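Local coordinates for cadherin-23 (Mus musculus, PDB 5UZ8), which probably serves in calcium-dependent adhesion and in the mechanotransduction of hearing, as a chain of extracellular cadherin repeats with calcium ions bound at their ends and junctions, at residues Ile45-Leu50 with Val86-Asn91. Numbering follows the deposited sequence.
With CA (calcium ion), chain H.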
loop_
_atom_site.group_PDB
_atom_site.type_symbol
_atom_site.label_atom_id
_atom_site.label_comp_id
_atom_site.label_asym_id
_atom_site.label_seq_id
_atom_site.Cartn_x
_atom_site.Cartn_y
_atom_site.Cartn_z
ATOM N N ILE A 45 -12.849 40.526 -45.217
ATOM C CA ILE A 45 -12.350 39.171 -44.987
ATOM C C ILE A 45 -13.294 38.373 -44.120
ATOM O O ILE A 45 -13.660 38.817 -43.047
ATOM C CB ILE A 45 -10.936 39.181 -44.362
ATOM C CG1 ILE A 45 -9.970 39.896 -45.329
ATOM C CG2 ILE A 45 -10.457 37.754 -44.064
ATOM C CD1 ILE A 45 -8.647 40.249 -44.696
ATOM N N THR A 46 -13.616 37.165 -44.586
ATOM C CA THR A 46 -14.381 36.151 -43.850
ATOM C C THR A 46 -13.439 35.002 -43.451
ATOM O O THR A 46 -12.690 34.495 -44.297
ATOM C CB THR A 46 -15.469 35.571 -44.775
ATOM O OG1 THR A 46 -16.377 36.607 -45.106
ATOM C CG2 THR A 46 -16.240 34.428 -44.141
ATOM N N TYR A 47 -13.472 34.609 -42.185
ATOM C CA TYR A 47 -12.656 33.513 -41.692
ATOM C C TYR A 47 -13.525 32.288 -41.513
ATOM O O TYR A 47 -14.618 32.375 -40.957
ATOM C CB TYR A 47 -11.997 33.838 -40.345
ATOM C CG TYR A 47 -11.072 35.033 -40.395
ATOM C CD1 TYR A 47 -11.561 36.311 -40.255
ATOM C CD2 TYR A 47 -9.697 34.872 -40.598
ATOM C CE1 TYR A 47 -10.729 37.420 -40.340
ATOM C CE2 TYR A 47 -8.856 35.962 -40.676
ATOM C CZ TYR A 47 -9.365 37.235 -40.522
ATOM O OH TYR A 47 -8.525 38.312 -40.579
ATOM N N THR A 48 -13.025 31.155 -41.995
ATOM C CA THR A 48 -13.595 29.853 -41.679
ATOM C C THR A 48 -12.465 28.900 -41.255
ATOM O O THR A 48 -11.277 29.148 -41.555
ATOM C CB THR A 48 -14.333 29.262 -42.892
ATOM O OG1 THR A 48 -13.436 29.174 -44.015
ATOM C CG2 THR A 48 -15.537 30.126 -43.284
ATOM N N LEU A 49 -12.839 27.820 -40.562
ATOM C CA LEU A 49 -11.922 26.746 -40.185
ATOM C C LEU A 49 -12.201 25.483 -40.994
ATOM O O LEU A 49 -13.389 25.157 -41.252
ATOM C CB LEU A 49 -12.085 26.413 -38.709
ATOM C CG LEU A 49 -11.846 27.580 -37.741
ATOM C CD1 LEU A 49 -11.756 27.037 -36.326
ATOM C CD2 LEU A 49 -10.583 28.364 -38.083
ATOM N N LEU A 50 -11.127 24.794 -41.394
ATOM C CA LEU A 50 -11.194 23.552 -42.171
ATOM C C LEU A 50 -10.345 22.456 -41.579
ATOM O O LEU A 50 -9.371 22.721 -40.891
ATOM C CB LEU A 50 -10.699 23.790 -43.593
ATOM C CG LEU A 50 -11.497 24.785 -44.408
ATOM C CD1 LEU A 50 -10.726 25.148 -45.666
ATOM C CD2 LEU A 50 -12.846 24.181 -44.761
ATOM N N VAL A 86 -6.966 27.564 -41.138
ATOM C CA VAL A 86 -7.763 28.778 -41.200
ATOM C C VAL A 86 -7.794 29.248 -42.644
ATOM O O VAL A 86 -6.746 29.313 -43.290
ATOM C CB VAL A 86 -7.164 29.900 -40.340
ATOM C CG1 VAL A 86 -8.031 31.142 -40.461
ATOM C CG2 VAL A 86 -7.066 29.500 -38.872
ATOM N N ARG A 87 -8.993 29.507 -43.163
ATOM C CA ARG A 87 -9.185 30.088 -44.492
ATOM C C ARG A 87 -9.645 31.515 -44.312
ATOM O O ARG A 87 -10.616 31.749 -43.608
ATOM C CB ARG A 87 -10.239 29.309 -45.283
ATOM C CG ARG A 87 -10.482 29.783 -46.701
ATOM C CD ARG A 87 -11.528 28.929 -47.407
ATOM N NE ARG A 87 -11.898 29.453 -48.727
ATOM C CZ ARG A 87 -11.230 29.227 -49.865
ATOM N NH1 ARG A 87 -10.117 28.489 -49.885
ATOM N NH2 ARG A 87 -11.665 29.762 -51.008
ATOM N N ALA A 88 -8.952 32.458 -44.962
ATOM C CA ALA A 88 -9.305 33.864 -44.950
ATOM C C ALA A 88 -9.690 34.212 -46.394
ATOM O O ALA A 88 -8.855 34.108 -47.280
ATOM C CB ALA A 88 -8.108 34.691 -44.506
ATOM N N SER A 89 -10.956 34.552 -46.628
ATOM C CA SER A 89 -11.475 34.776 -47.981
ATOM C C SER A 89 -11.973 36.215 -48.072
ATOM O O SER A 89 -12.595 36.707 -47.140
ATOM C CB SER A 89 -12.625 33.811 -48.275
ATOM O OG SER A 89 -13.119 34.021 -49.602
ATOM N N ASP A 90 -11.682 36.905 -49.164
ATOM C CA ASP A 90 -12.342 38.185 -49.379
ATOM C C ASP A 90 -13.709 37.860 -49.925
ATOM O O ASP A 90 -14.008 36.701 -50.203
ATOM C CB ASP A 90 -11.551 39.160 -50.265
ATOM C CG ASP A 90 -11.401 38.701 -51.724
ATOM O OD1 ASP A 90 -12.272 37.987 -52.282
ATOM O OD2 ASP A 90 -10.377 39.078 -52.336
ATOM N N ASN A 91 -14.545 38.869 -50.075
ATOM C CA ASN A 91 -15.908 38.627 -50.530
ATOM C C ASN A 91 -16.107 39.163 -51.940
ATOM O O ASN A 91 -17.210 39.518 -52.311
ATOM C CB ASN A 91 -16.902 39.211 -49.522
ATOM C CG ASN A 91 -17.070 38.322 -48.304
ATOM O OD1 ASN A 91 -18.060 37.599 -48.199
ATOM N ND2 ASN A 91 -16.082 38.337 -47.397
HETATM CA CA CA H . -9.044 41.163 -52.274
HETATM O O HOH W 1 -9.943 41.121 -54.509
#
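Thr46 and Ser89, then Thr48 and Arg87, pair as antiparallel hydrogen-bonded partners, each joined by two backbone bonds. Between them Tyr47 faces Ala88 as a non-hydrogen-bonded pair, as Leu49 does Val86 further on, and these four side chains share the inner side of the sheet. Ala88 carries only a methyl, so two neighbours close on its CB: CG2 of Ile45 at 3.9 Å and CE2 of the Tyr47 ring at 4.1 Å. That same Ile45 CG2 lies 3.7 Å above one ring face, toward the rim, while Val86 CG1 comes to the ring edge. Branched Val86 turns its other methyl, CG2, to Leu49 CD2 at 3.8 Å. Tyrosine suits this buried place: its ring packs among the apolar side chains, and its hydroxyl is satisfied by the backbone N of Ala34.

Polar residues take the other side. Thr48 OG1 lies 3.4 Å from Arg87 CB, alongside an arginine chain extended to NE, whose NH1 forms a salt bridge with Glu99. Past the last backbone pair, Asn91 ND2 donates to Thr46 OG1 (2.9 Å, N-H...O 175°) with the acceptor in the amide plane; it also bonds to Leu44 O, so one amide nitrogen ties both residues. The CB of neighbouring Asp90 points away from segment 45-50, and its carboxylate binds calcium through OD2 at 2.5 Å, with Asn3, Asp36, Asp38 and Asn42 completing the protein ligands, while its OD1 accepts from Gly92 N and Arg96 N.

In this Greek-key cadherin sandwich, strand 46-53 edges its sheet and 81-89 lies between it and 97-107; Phe7 and Leu60 of the facing sheet cover the inner side.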